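Local coordinates for protein carbohydrate deacetylase Agd3 (Neosartorya fumigata, PDB 6NWZ) that probably removes acetyl groups from the exopolysaccharide galactosaminogalactan, a deacetylation required for biofilm formation by this fungus, at residues 182-185 / 186-189; 221-224 / 225-228; 283-286 / 287-291; 528-531 / 532-536. All blocks are in the same frame, centred on the assembly; numbering follows the deposited sequence.

Contact 1. Residues 182-185 / 186-189; sequences TKEI and AQFA
The side chain of Glu184 lies over the carbonyl of Ala186, its CG 3.3 Å from Ala186 O, and runs on to the amide of Gln187. There Gln187 NE2 donates to Glu184 OE2 over 2.7 Å. The bond is bent, with an N-H...O angle of 137°. The donor arrives on the syn side of OE2, slightly off the carboxylate plane, while the two flat groups stand almost perpendicular, 82° apart. Both chains are extended, with CG opposite the backbone N in each case, which lets their ends meet across the intervening peptide. Three residues apart, they share one side of the strand because its pleat is interrupted: the backbone angles of Ile185 (psi -19°) and Ala186 are consistent with a classic beta bulge. Ile185 and Ala186 accordingly face the other way together, with Ile185 CG1 4.5 Å from Ala186 CB. Glu184 has a second partner, its OE1 bonding to Thr199 OG1. Within the CBM87 region, strand 182-188 forms a hairpin with strand 198-206 on one side and pairs antiparallel with strand 144-147 on the other; Ala186 packs on Leu145 and Phe147, and Ile185 on Ala201.

Contact 2. Residues 221-224 / 225-228; sequences DWSA and TSNY
Ser223 OG receives the backbone N-H of Ser226 at 3.1 Å and lies 2.6 Å from the oxygen of a water molecule. This is the N-cap of helix 224-237: the serine hydroxyl takes up an amide of the first turn that has no carbonyl before it in the helix. The OG sits opposite the backbone N of Ser223 (chi1 170°), which swings it under the start of the helix, and the bond from Ser226 N is fairly straight at 163°. The same water accepts the N-H of Thr225, its oxygen 3.3 Å from Thr225 N, linking the cap to the first turn. Ser223 O is gripped as well. Asn227 ND2 donates to it over 2.9 Å, with the oxygen almost in the plane of the amide, and Asn227 N adds a weak bond of 3.4 Å. Asn227 ND2 also bonds to Thr220 O, so a single amide group ties the helix to two carbonyls of the loop before it. Outside the turn, Thr225 OG1 bonds to Ser165 O and Ser226 OG takes the N-H of Ala219. One residue on from Asn227, Tyr228 N donates to Ala224 O over 2.9 Å.

Contact 3. Residues 283-286 / 287-291; sequences AWVP and TINAK
One face of the Trp284 indole carries Ile288 CG2, a CH-pi contact 4.0 Å from the centroid of the six-membered ring and close to its normal. Ile288 CB adds to it near the rim, 3.8 Å from Trp284 CZ2, and the two side chains run alongside each other in the same direction. At the polar edge, Trp284 NE1 bonds to Glu575 OE2 of helix 569-584. The second flat group is the amide of Asn289. Its ND2 donates to Val285 O over 2.6 Å along a nearly straight N-H (176°), with the acceptor in the amide plane. Seen from the carbonyl, however, this donor lies well above the plane, 54° out of it. The main-chain N of Asn289 reaches the same Val285 O at 3.0 Å from a direction much nearer that plane, so one oxygen accepts two bonds from one residue. These are successive turns of helix 275-289 in the deacetylase domain. Pro286 has no N-H to offer the preceding turn, and the helix kinks there, yet Pro286 O still accepts from Ala290 N near the helix end. Asn289 OD1 takes the N-H of Tyr298. The chemistry thus divides by side: an aromatic-aliphatic pair packs against helix 569-584, where Glu575 receives the indole N-H and also forms a salt bridge with Lys291, while the asparagine amide joins the last turn to the segment that follows.

Contact 4. Residues 528-531 / 532-536; sequences KADT and MRHLL. With ZN (zinc ion), chain I.
Asp530 and His534, one helical turn apart, turn their ends onto a common zinc ion: Asp530 OD2 lies 1.9 Å and His534 NE2 2.4 Å from the metal. The carboxylate and the imidazole cross with their planes 82° apart. With CG opposite its backbone N (chi1 -176°), Asp530 directs its carboxylate along the helix surface towards the later turn, where His534 lies. One face of the histidine ring looks onto Asp530 O, which lies 3.3 Å above its plane, while the backbone N of His534 donates to the same oxygen. The other carboxylate oxygen is used differently. Asp530 OD1 forms a salt bridge with Arg533 NH2 at 3.2 Å; the arginine presents the edge of its guanidinium on the syn side of OD1, and the two planes are 50° apart. Two ligands spaced four residues apart make an i, i+4 metal site on helix 520-536 of the deacetylase domain, a helix that leads into strand 542-546 of the largely parallel sheet. Trp492 stacks on the His534 ring. Next to this site, Thr531 and Leu535 lie side by side, Thr531 CG2 4.1 Å from Leu535 CG, and both pack on Tyr543. Thr531 OG1 bonds back to Glu527 O, leaving its methyl group to face the leucine.

In the fold
Contacts 2 and 4 meet directly, their centres 8 Å apart: the capped start of helix 224-237, in the CBM87 region, packs on helix 520-536 of the deacetylase domain. Arg533 joins them, its NH1 2.9 Å from Asp221 O, and Ala224 CB lies 3.4 Å from Ala529 O. The side chain of Ala224 is about 10 Å from the zinc ion of contact 4. That ion is distinct from the one held by Asp256, His388 and His392, a ligand set resembling the metal triad of polysaccharide deacetylases. Contact 1 lies farther from the middle of the chain, in the same CBM87 region, its centre 19 Å from that of contact 2. Contact 3 shares the deacetylase domain with contact 4, their centres 21 Å apart; helix 569-584 packs against both.

Contact 1. Residues 182-185 / 186-189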
ATOM      1  N   THR A 182     -25.626  24.572  -4.401  1.00 37.50           N
ATOM      2  CA  THR A 182     -25.042  23.494  -3.616  1.00 26.31           C
ATOM      3  C   THR A 182     -25.720  22.184  -3.985  1.00 29.54           C
ATOM      4  O   THR A 182     -26.950  22.084  -3.936  1.00 44.13           O
ATOM      5  CB  THR A 182     -25.202  23.763  -2.112  1.00 33.75           C
ATOM      6  OG1 THR A 182     -24.577  25.009  -1.771  1.00 30.23           O
ATOM      7  CG2 THR A 182     -24.581  22.642  -1.295  1.00 29.04           C
ATOM      8  N   LYS A 183     -24.917  21.186  -4.353  1.00 29.73           N
ATOM      9  CA  LYS A 183     -25.392  19.839  -4.636  1.00 27.49           C
ATOM     10  C   LYS A 183     -24.812  18.865  -3.618  1.00 32.95           C
ATOM     11  O   LYS A 183     -23.771  19.119  -3.007  1.00 39.05           O
ATOM     12  CB  LYS A 183     -25.005  19.386  -6.049  1.00 25.09           C
ATOM     13  CG  LYS A 183     -23.516  19.143  -6.222  1.00 30.97           C
ATOM     14  CD  LYS A 183     -23.177  18.771  -7.649  1.00 34.27           C
ATOM     15  CE  LYS A 183     -23.720  17.406  -8.012  1.00 32.56           C
ATOM     16  NZ  LYS A 183     -23.271  17.013  -9.373  1.00 28.01           N
ATOM     17  N   GLU A 184     -25.496  17.738  -3.450  1.00 27.81           N
ATOM     18  CA  GLU A 184     -25.078  16.693  -2.525  1.00 27.34           C
ATOM     19  C   GLU A 184     -24.326  15.603  -3.282  1.00 33.14           C
ATOM     20  O   GLU A 184     -24.785  15.145  -4.333  1.00 38.40           O
ATOM     21  CB  GLU A 184     -26.291  16.103  -1.802  1.00 29.46           C
ATOM     22  CG  GLU A 184     -26.042  14.741  -1.177  1.00 24.79           C
ATOM     23  CD  GLU A 184     -27.249  14.200  -0.431  1.00 44.79           C
ATOM     24  OE1 GLU A 184     -27.720  14.859   0.523  1.00 41.94           O
ATOM     25  OE2 GLU A 184     -27.728  13.109  -0.801  1.00 62.82           O
ATOM     26  N   ILE A 185     -23.171  15.202  -2.754  1.00 27.10           N
ATOM     27  CA  ILE A 185     -22.402  14.105  -3.330  1.00 33.46           C
ATOM     28  C   ILE A 185     -22.283  12.908  -2.397  1.00 40.91           C
ATOM     29  O   ILE A 185     -21.965  11.804  -2.871  1.00 43.11           O
ATOM     30  CB  ILE A 185     -20.994  14.567  -3.773  1.00 24.43           C
ATOM     31  CG1 ILE A 185     -20.141  14.926  -2.557  1.00 19.13           C
ATOM     32  CG2 ILE A 185     -21.077  15.747  -4.725  1.00 20.32           C
ATOM     33  CD1 ILE A 185     -18.680  15.136  -2.882  1.00 27.40           C
ATOM     34  N   ALA A 186     -22.512  13.073  -1.095  1.00 34.22           N
ATOM     35  CA  ALA A 186     -22.467  11.974  -0.142  1.00 33.14           C
ATOM     36  C   ALA A 186     -23.623  12.119   0.837  1.00 31.74           C
ATOM     37  O   ALA A 186     -24.155  13.213   1.047  1.00 29.95           O
ATOM     38  CB  ALA A 186     -21.134  11.925   0.616  1.00 31.58           C
ATOM     39  N   GLN A 187     -23.994  11.003   1.455  1.00 39.44           N
ATOM     40  CA  GLN A 187     -25.222  10.958   2.236  1.00 35.68           C
ATOM     41  C   GLN A 187     -25.043  10.031   3.430  1.00 34.64           C
ATOM     42  O   GLN A 187     -24.498   8.931   3.291  1.00 36.72           O
ATOM     43  CB  GLN A 187     -26.385  10.495   1.351  1.00 35.07           C
ATOM     44  CG  GLN A 187     -27.729  10.414   2.025  1.00 46.38           C
ATOM     45  CD  GLN A 187     -28.844  10.138   1.036  1.00 41.89           C
ATOM     46  OE1 GLN A 187     -29.394   9.039   0.993  1.00 49.73           O
ATOM     47  NE2 GLN A 187     -29.180  11.139   0.235  1.00 28.46           N
ATOM     48  N   PHE A 188     -25.481  10.492   4.602  1.00 37.09           N
ATOM     49  CA  PHE A 188     -25.514   9.652   5.790  1.00 28.63           C
ATOM     50  C   PHE A 188     -26.782   8.810   5.783  1.00 30.99           C
ATOM     51  O   PHE A 188     -27.889   9.341   5.654  1.00 35.30           O
ATOM     52  CB  PHE A 188     -25.467  10.495   7.064  1.00 35.53           C
ATOM     53  CG  PHE A 188     -24.167  11.209   7.278  1.00 38.00           C
ATOM     54  CD1 PHE A 188     -22.976  10.505   7.334  1.00 29.78           C
ATOM     55  CD2 PHE A 188     -24.136  12.587   7.430  1.00 39.58           C
ATOM     56  CE1 PHE A 188     -21.775  11.163   7.535  1.00 42.62           C
ATOM     57  CE2 PHE A 188     -22.938  13.251   7.636  1.00 37.27           C
ATOM     58  CZ  PHE A 188     -21.756  12.537   7.684  1.00 30.50           C
ATOM     59  N   ALA A 189     -26.618   7.501   5.929  1.00 34.54           N
ATOM     60  CA  ALA A 189     -27.757   6.611   6.009  1.00 32.66           C
ATOM     61  C   ALA A 189     -28.446   6.753   7.364  1.00 40.72           C
ATOM     62  O   ALA A 189     -27.834   7.191   8.341  1.00 33.21           O
ATOM     63  CB  ALA A 189     -27.314   5.166   5.794  1.00 26.12           C
TER

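Contact 2. Residues 221-224 / 225-228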
ATOM      1  N   ASP A 221      -4.718   8.275   9.500  1.00 43.71           N
ATOM      2  CA  ASP A 221      -3.772   7.444  10.240  1.00 44.64           C
ATOM      3  C   ASP A 221      -4.393   6.114  10.658  1.00 43.63           C
ATOM      4  O   ASP A 221      -3.713   5.083  10.653  1.00 47.70           O
ATOM      5  CB  ASP A 221      -3.245   8.199  11.465  1.00 29.85           C
ATOM      6  CG  ASP A 221      -4.319   9.023  12.159  1.00 58.51           C
ATOM      7  OD1 ASP A 221      -5.125   9.674  11.459  1.00 69.42           O
ATOM      8  OD2 ASP A 221      -4.356   9.028  13.406  1.00 67.14           O
ATOM      9  N   TRP A 222      -5.675   6.112  11.027  1.00 40.42           N
ATOM     10  CA  TRP A 222      -6.323   4.886  11.484  1.00 36.97           C
ATOM     11  C   TRP A 222      -7.583   4.512  10.721  1.00 35.12           C
ATOM     12  O   TRP A 222      -7.963   3.336  10.755  1.00 41.03           O
ATOM     13  CB  TRP A 222      -6.671   4.978  12.982  1.00 30.47           C
ATOM     14  CG  TRP A 222      -7.668   6.051  13.329  1.00 38.86           C
ATOM     15  CD1 TRP A 222      -7.392   7.310  13.779  1.00 38.62           C
ATOM     16  CD2 TRP A 222      -9.099   5.955  13.258  1.00 43.29           C
ATOM     17  NE1 TRP A 222      -8.561   8.004  13.990  1.00 48.76           N
ATOM     18  CE2 TRP A 222      -9.622   7.196  13.675  1.00 46.96           C
ATOM     19  CE3 TRP A 222      -9.988   4.942  12.881  1.00 35.99           C
ATOM     20  CZ2 TRP A 222     -10.992   7.452  13.723  1.00 53.28           C
ATOM     21  CZ3 TRP A 222     -11.349   5.200  12.926  1.00 42.97           C
ATOM     22  CH2 TRP A 222     -11.837   6.443  13.346  1.00 50.48           C
ATOM     23  N   SER A 223      -8.239   5.443  10.035  1.00 32.67           N
ATOM     24  CA  SER A 223      -9.553   5.187   9.455  1.00 32.08           C
ATOM     25  C   SER A 223      -9.414   4.776   7.995  1.00 34.97           C
ATOM     26  O   SER A 223      -8.879   5.533   7.177  1.00 44.79           O
ATOM     27  CB  SER A 223     -10.448   6.421   9.579  1.00 23.31           C
ATOM     28  OG  SER A 223     -11.638   6.260   8.830  1.00 41.82           O
ATOM     29  N   ALA A 224      -9.906   3.579   7.670  1.00 32.44           N
ATOM     30  CA  ALA A 224      -9.977   3.179   6.270  1.00 21.72           C
ATOM     31  C   ALA A 224     -10.986   4.032   5.507  1.00 36.46           C
ATOM     32  O   ALA A 224     -10.769   4.351   4.331  1.00 40.91           O
ATOM     33  CB  ALA A 224     -10.320   1.695   6.159  1.00 22.03           C
ATOM     34  N   THR A 225     -12.087   4.421   6.161  1.00 26.10           N
ATOM     35  CA  THR A 225     -13.079   5.277   5.508  1.00 24.07           C
ATOM     36  C   THR A 225     -12.456   6.582   5.029  1.00 29.95           C
ATOM     37  O   THR A 225     -12.711   7.022   3.901  1.00 33.66           O
ATOM     38  CB  THR A 225     -14.247   5.559   6.460  1.00 25.85           C
ATOM     39  OG1 THR A 225     -15.143   4.440   6.471  1.00 29.85           O
ATOM     40  CG2 THR A 225     -15.021   6.797   6.029  1.00 21.36           C
ATOM     41  N   SER A 226     -11.623   7.210   5.868  1.00 36.01           N
ATOM     42  CA  SER A 226     -10.964   8.452   5.469  1.00 21.94           C
ATOM     43  C   SER A 226     -10.076   8.237   4.250  1.00 32.02           C
ATOM     44  O   SER A 226     -10.070   9.058   3.324  1.00 31.83           O
ATOM     45  CB  SER A 226     -10.152   9.014   6.634  1.00 29.55           C
ATOM     46  OG  SER A 226     -10.982   9.280   7.752  1.00 38.22           O
ATOM     47  N   ASN A 227      -9.322   7.133   4.229  1.00 24.70           N
ATOM     48  CA  ASN A 227      -8.508   6.807   3.062  1.00 21.46           C
ATOM     49  C   ASN A 227      -9.353   6.484   1.836  1.00 25.29           C
ATOM     50  O   ASN A 227      -8.845   6.574   0.713  1.00 32.13           O
ATOM     51  CB  ASN A 227      -7.579   5.633   3.377  1.00 27.25           C
ATOM     52  CG  ASN A 227      -6.399   6.043   4.231  1.00 37.42           C
ATOM     53  OD1 ASN A 227      -5.337   6.391   3.714  1.00 44.82           O
ATOM     54  ND2 ASN A 227      -6.578   6.006   5.546  1.00 34.56           N
ATOM     55  N   TYR A 228     -10.618   6.105   2.024  1.00 22.37           N
ATOM     56  CA  TYR A 228     -11.527   5.917   0.897  1.00 28.49           C
ATOM     57  C   TYR A 228     -12.051   7.251   0.384  1.00 35.69           C
ATOM     58  O   TYR A 228     -12.069   7.498  -0.828  1.00 40.59           O
ATOM     59  CB  TYR A 228     -12.692   5.019   1.310  1.00 27.49           C
ATOM     60  CG  TYR A 228     -13.802   4.901   0.283  1.00 32.92           C
ATOM     61  CD1 TYR A 228     -13.590   4.245  -0.921  1.00 33.15           C
ATOM     62  CD2 TYR A 228     -15.071   5.420   0.529  1.00 28.55           C
ATOM     63  CE1 TYR A 228     -14.598   4.119  -1.857  1.00 29.09           C
ATOM     64  CE2 TYR A 228     -16.090   5.297  -0.407  1.00 22.79           C
ATOM     65  CZ  TYR A 228     -15.844   4.644  -1.601  1.00 35.56           C
ATOM     66  OH  TYR A 228     -16.837   4.504  -2.551  1.00 35.84           O
TER
HETATM   67  O   HOH W   1     -12.944   4.060   9.287  1.00 41.37           O

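Contact 3. Residues 283-286 / 287-291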
ATOM      1  N   ALA A 283      -5.667 -23.862  -9.038  1.00 37.34           N
ATOM      2  CA  ALA A 283      -6.979 -23.743  -9.659  1.00 26.94           C
ATOM      3  C   ALA A 283      -7.705 -22.489  -9.195  1.00 25.93           C
ATOM      4  O   ALA A 283      -8.562 -21.964  -9.914  1.00 32.00           O
ATOM      5  CB  ALA A 283      -7.811 -24.985  -9.352  1.00 23.45           C
ATOM      6  N   TRP A 284      -7.359 -21.986  -8.012  1.00 31.85           N
ATOM      7  CA  TRP A 284      -8.053 -20.849  -7.427  1.00 30.02           C
ATOM      8  C   TRP A 284      -7.517 -19.510  -7.916  1.00 38.70           C
ATOM      9  O   TRP A 284      -8.235 -18.508  -7.834  1.00 56.64           O
ATOM     10  CB  TRP A 284      -7.969 -20.938  -5.899  1.00 24.05           C
ATOM     11  CG  TRP A 284      -8.342 -19.691  -5.169  1.00 27.61           C
ATOM     12  CD1 TRP A 284      -9.596 -19.286  -4.818  1.00 28.26           C
ATOM     13  CD2 TRP A 284      -7.444 -18.688  -4.680  1.00 22.08           C
ATOM     14  NE1 TRP A 284      -9.535 -18.085  -4.145  1.00 32.81           N
ATOM     15  CE2 TRP A 284      -8.224 -17.699  -4.048  1.00 19.32           C
ATOM     16  CE3 TRP A 284      -6.055 -18.530  -4.720  1.00 19.61           C
ATOM     17  CZ2 TRP A 284      -7.662 -16.571  -3.461  1.00 32.92           C
ATOM     18  CZ3 TRP A 284      -5.501 -17.409  -4.137  1.00 32.13           C
ATOM     19  CH2 TRP A 284      -6.302 -16.443  -3.515  1.00 36.38           C
ATOM     20  N   VAL A 285      -6.288 -19.470  -8.439  1.00 32.11           N
ATOM     21  CA  VAL A 285      -5.716 -18.195  -8.879  1.00 27.04           C
ATOM     22  C   VAL A 285      -6.510 -17.577 -10.026  1.00 28.99           C
ATOM     23  O   VAL A 285      -6.854 -16.388  -9.934  1.00 39.54           O
ATOM     24  CB  VAL A 285      -4.219 -18.367  -9.195  1.00 26.23           C
ATOM     25  CG1 VAL A 285      -3.666 -17.118  -9.858  1.00 20.12           C
ATOM     26  CG2 VAL A 285      -3.453 -18.658  -7.915  1.00 31.40           C
ATOM     27  N   PRO A 286      -6.847 -18.299 -11.104  1.00 29.79           N
ATOM     28  CA  PRO A 286      -7.727 -17.689 -12.116  1.00 27.62           C
ATOM     29  C   PRO A 286      -9.104 -17.338 -11.584  1.00 29.91           C
ATOM     30  O   PRO A 286      -9.726 -16.385 -12.073  1.00 31.18           O
ATOM     31  CB  PRO A 286      -7.799 -18.758 -13.217  1.00 27.17           C
ATOM     32  CG  PRO A 286      -7.364 -20.021 -12.569  1.00 28.28           C
ATOM     33  CD  PRO A 286      -6.364 -19.620 -11.541  1.00 21.86           C
ATOM     34  N   THR A 287      -9.594 -18.072 -10.583  1.00 36.11           N
ATOM     35  CA  THR A 287     -10.907 -17.779 -10.017  1.00 33.44           C
ATOM     36  C   THR A 287     -10.931 -16.404  -9.359  1.00 22.17           C
ATOM     37  O   THR A 287     -11.856 -15.612  -9.582  1.00 41.17           O
ATOM     38  CB  THR A 287     -11.290 -18.858  -9.006  1.00 33.81           C
ATOM     39  OG1 THR A 287     -11.353 -20.130  -9.664  1.00 28.69           O
ATOM     40  CG2 THR A 287     -12.635 -18.539  -8.372  1.00 20.85           C
ATOM     41  N   ILE A 288      -9.925 -16.106  -8.534  1.00 25.21           N
ATOM     42  CA  ILE A 288      -9.888 -14.817  -7.851  1.00 31.41           C
ATOM     43  C   ILE A 288      -9.517 -13.703  -8.825  1.00 37.63           C
ATOM     44  O   ILE A 288      -9.931 -12.551  -8.647  1.00 44.73           O
ATOM     45  CB  ILE A 288      -8.931 -14.875  -6.640  1.00 26.84           C
ATOM     46  CG1 ILE A 288      -9.095 -13.640  -5.753  1.00 23.17           C
ATOM     47  CG2 ILE A 288      -7.480 -15.019  -7.087  1.00 24.58           C
ATOM     48  CD1 ILE A 288     -10.457 -13.519  -5.117  1.00 26.08           C
ATOM     49  N   ASN A 289      -8.759 -14.023  -9.879  1.00 29.94           N
ATOM     50  CA  ASN A 289      -8.455 -13.019 -10.894  1.00 35.85           C
ATOM     51  C   ASN A 289      -9.720 -12.529 -11.585  1.00 38.79           C
ATOM     52  O   ASN A 289      -9.884 -11.327 -11.814  1.00 44.22           O
ATOM     53  CB  ASN A 289      -7.467 -13.580 -11.917  1.00 21.99           C
ATOM     54  CG  ASN A 289      -6.021 -13.358 -11.511  1.00 26.12           C
ATOM     55  OD1 ASN A 289      -5.408 -12.353 -11.874  1.00 24.97           O
ATOM     56  ND2 ASN A 289      -5.472 -14.294 -10.745  1.00 32.29           N
ATOM     57  N   ALA A 290     -10.633 -13.445 -11.914  1.00 34.68           N
ATOM     58  CA  ALA A 290     -11.882 -13.062 -12.560  1.00 30.67           C
ATOM     59  C   ALA A 290     -12.829 -12.305 -11.635  1.00 31.80           C
ATOM     60  O   ALA A 290     -13.881 -11.850 -12.096  1.00 31.38           O
ATOM     61  CB  ALA A 290     -12.583 -14.303 -13.115  1.00 20.95           C
ATOM     62  N   LYS A 291     -12.501 -12.172 -10.351  1.00 31.92           N
ATOM     63  CA  LYS A 291     -13.296 -11.355  -9.442  1.00 29.92           C
ATOM     64  C   LYS A 291     -12.825  -9.909  -9.386  1.00 30.97           C
ATOM     65  O   LYS A 291     -13.495  -9.076  -8.771  1.00 32.57           O
ATOM     66  CB  LYS A 291     -13.264 -11.944  -8.027  1.00 18.74           C
ATOM     67  CG  LYS A 291     -13.869 -13.327  -7.919  1.00 36.34           C
ATOM     68  CD  LYS A 291     -14.024 -13.744  -6.467  1.00 22.79           C
ATOM     69  CE  LYS A 291     -14.728 -15.087  -6.370  1.00 24.67           C
ATOM     70  NZ  LYS A 291     -14.995 -15.491  -4.963  1.00 32.11           N
TER

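Contact 4. Residues 528-531 / 532-536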
ATOM      1  N   LYS A 528     -10.110  -6.957   7.006  1.00 34.45           N
ATOM      2  CA  LYS A 528     -10.681  -6.222   5.884  1.00 32.60           C
ATOM      3  C   LYS A 528     -10.502  -4.720   6.065  1.00 39.94           C
ATOM      4  O   LYS A 528     -10.081  -4.014   5.141  1.00 26.29           O
ATOM      5  CB  LYS A 528     -12.161  -6.585   5.737  1.00 33.13           C
ATOM      6  CG  LYS A 528     -12.870  -5.902   4.580  1.00 27.10           C
ATOM      7  CD  LYS A 528     -14.237  -6.527   4.317  1.00 35.17           C
ATOM      8  CE  LYS A 528     -15.161  -6.402   5.514  1.00 44.26           C
ATOM      9  NZ  LYS A 528     -16.502  -6.977   5.216  1.00 45.31           N
ATOM     10  N   ALA A 529     -10.813  -4.211   7.259  1.00 32.83           N
ATOM     11  CA  ALA A 529     -10.695  -2.778   7.497  1.00 22.20           C
ATOM     12  C   ALA A 529      -9.245  -2.329   7.437  1.00 36.54           C
ATOM     13  O   ALA A 529      -8.923  -1.308   6.816  1.00 38.64           O
ATOM     14  CB  ALA A 529     -11.307  -2.421   8.850  1.00 21.89           C
ATOM     15  N   ASP A 530      -8.352  -3.091   8.066  1.00 41.64           N
ATOM     16  CA  ASP A 530      -6.959  -2.680   8.145  1.00 34.29           C
ATOM     17  C   ASP A 530      -6.284  -2.723   6.778  1.00 34.28           C
ATOM     18  O   ASP A 530      -5.483  -1.839   6.448  1.00 38.75           O
ATOM     19  CB  ASP A 530      -6.226  -3.563   9.148  1.00 39.87           C
ATOM     20  CG  ASP A 530      -4.809  -3.132   9.355  1.00 66.26           C
ATOM     21  OD1 ASP A 530      -4.603  -2.016   9.875  1.00 73.98           O
ATOM     22  OD2 ASP A 530      -3.902  -3.903   8.985  1.00 88.62           O
ATOM     23  N   THR A 531      -6.603  -3.730   5.963  1.00 33.17           N
ATOM     24  CA  THR A 531      -5.972  -3.832   4.652  1.00 28.76           C
ATOM     25  C   THR A 531      -6.524  -2.802   3.673  1.00 38.10           C
ATOM     26  O   THR A 531      -5.789  -2.322   2.803  1.00 35.30           O
ATOM     27  CB  THR A 531      -6.147  -5.242   4.093  1.00 22.50           C
ATOM     28  OG1 THR A 531      -5.748  -6.196   5.084  1.00 29.88           O
ATOM     29  CG2 THR A 531      -5.292  -5.429   2.844  1.00 19.99           C
ATOM     30  N   MET A 532      -7.809  -2.453   3.787  1.00 41.67           N
ATOM     31  CA  MET A 532      -8.341  -1.368   2.968  1.00 32.52           C
ATOM     32  C   MET A 532      -7.649  -0.049   3.291  1.00 37.19           C
ATOM     33  O   MET A 532      -7.399   0.766   2.396  1.00 27.23           O
ATOM     34  CB  MET A 532      -9.850  -1.242   3.167  1.00 22.12           C
ATOM     35  CG  MET A 532     -10.663  -2.395   2.597  1.00 37.44           C
ATOM     36  SD  MET A 532     -10.372  -2.703   0.847  1.00 38.15           S
ATOM     37  CE  MET A 532      -9.301  -4.141   0.910  1.00 43.10           C
ATOM     38  N   ARG A 533      -7.331   0.179   4.567  1.00 31.92           N
ATOM     39  CA  ARG A 533      -6.603   1.385   4.941  1.00 21.07           C
ATOM     40  C   ARG A 533      -5.243   1.442   4.256  1.00 29.15           C
ATOM     41  O   ARG A 533      -4.797   2.513   3.830  1.00 40.66           O
ATOM     42  CB  ARG A 533      -6.449   1.446   6.459  1.00 30.87           C
ATOM     43  CG  ARG A 533      -5.668   2.640   6.952  1.00 28.88           C
ATOM     44  CD  ARG A 533      -5.661   2.704   8.470  1.00 31.06           C
ATOM     45  NE  ARG A 533      -4.894   1.630   9.101  1.00 29.65           N
ATOM     46  CZ  ARG A 533      -3.591   1.703   9.368  1.00 41.55           C
ATOM     47  NH1 ARG A 533      -2.904   2.792   9.042  1.00 44.15           N
ATOM     48  NH2 ARG A 533      -2.971   0.686   9.955  1.00 45.49           N
ATOM     49  N   HIS A 534      -4.571   0.293   4.137  1.00 28.33           N
ATOM     50  CA  HIS A 534      -3.291   0.245   3.438  1.00 24.76           C
ATOM     51  C   HIS A 534      -3.472   0.448   1.940  1.00 31.45           C
ATOM     52  O   HIS A 534      -2.801   1.289   1.330  1.00 36.97           O
ATOM     53  CB  HIS A 534      -2.597  -1.091   3.709  1.00 26.53           C
ATOM     54  CG  HIS A 534      -2.325  -1.352   5.157  1.00 30.36           C
ATOM     55  ND1 HIS A 534      -2.021  -0.348   6.049  1.00 37.17           N
ATOM     56  CD2 HIS A 534      -2.313  -2.503   5.867  1.00 33.27           C
ATOM     57  CE1 HIS A 534      -1.829  -0.869   7.248  1.00 33.68           C
ATOM     58  NE2 HIS A 534      -2.001  -2.176   7.164  1.00 37.76           N
ATOM     59  N   LEU A 535      -4.385  -0.319   1.331  1.00 22.62           N
ATOM     60  CA  LEU A 535      -4.530  -0.302  -0.120  1.00 27.92           C
ATOM     61  C   LEU A 535      -5.125   1.013  -0.606  1.00 31.86           C
ATOM     62  O   LEU A 535      -4.658   1.581  -1.601  1.00 25.36           O
ATOM     63  CB  LEU A 535      -5.387  -1.486  -0.572  1.00 33.34           C
ATOM     64  CG  LEU A 535      -4.799  -2.877  -0.320  1.00 33.68           C
ATOM     65  CD1 LEU A 535      -5.623  -3.961  -1.004  1.00 23.73           C
ATOM     66  CD2 LEU A 535      -3.349  -2.936  -0.771  1.00 21.11           C
ATOM     67  N   LEU A 536      -6.159   1.512   0.072  1.00 26.29           N
ATOM     68  CA  LEU A 536      -6.719   2.805  -0.300  1.00 31.99           C
ATOM     69  C   LEU A 536      -5.793   3.964   0.062  1.00 31.82           C
ATOM     70  O   LEU A 536      -6.007   5.082  -0.420  1.00 26.37           O
ATOM     71  CB  LEU A 536      -8.095   2.984   0.350  1.00 28.94           C
ATOM     72  CG  LEU A 536      -9.141   1.972  -0.133  1.00 23.28           C
ATOM     73  CD1 LEU A 536     -10.488   2.173   0.538  1.00 18.93           C
ATOM     74  CD2 LEU A 536      -9.281   2.067  -1.639  1.00 24.97           C
TER
HETATM   75 ZN    ZN I 910      -1.992  -4.058   8.636  1.00 85.25          ZN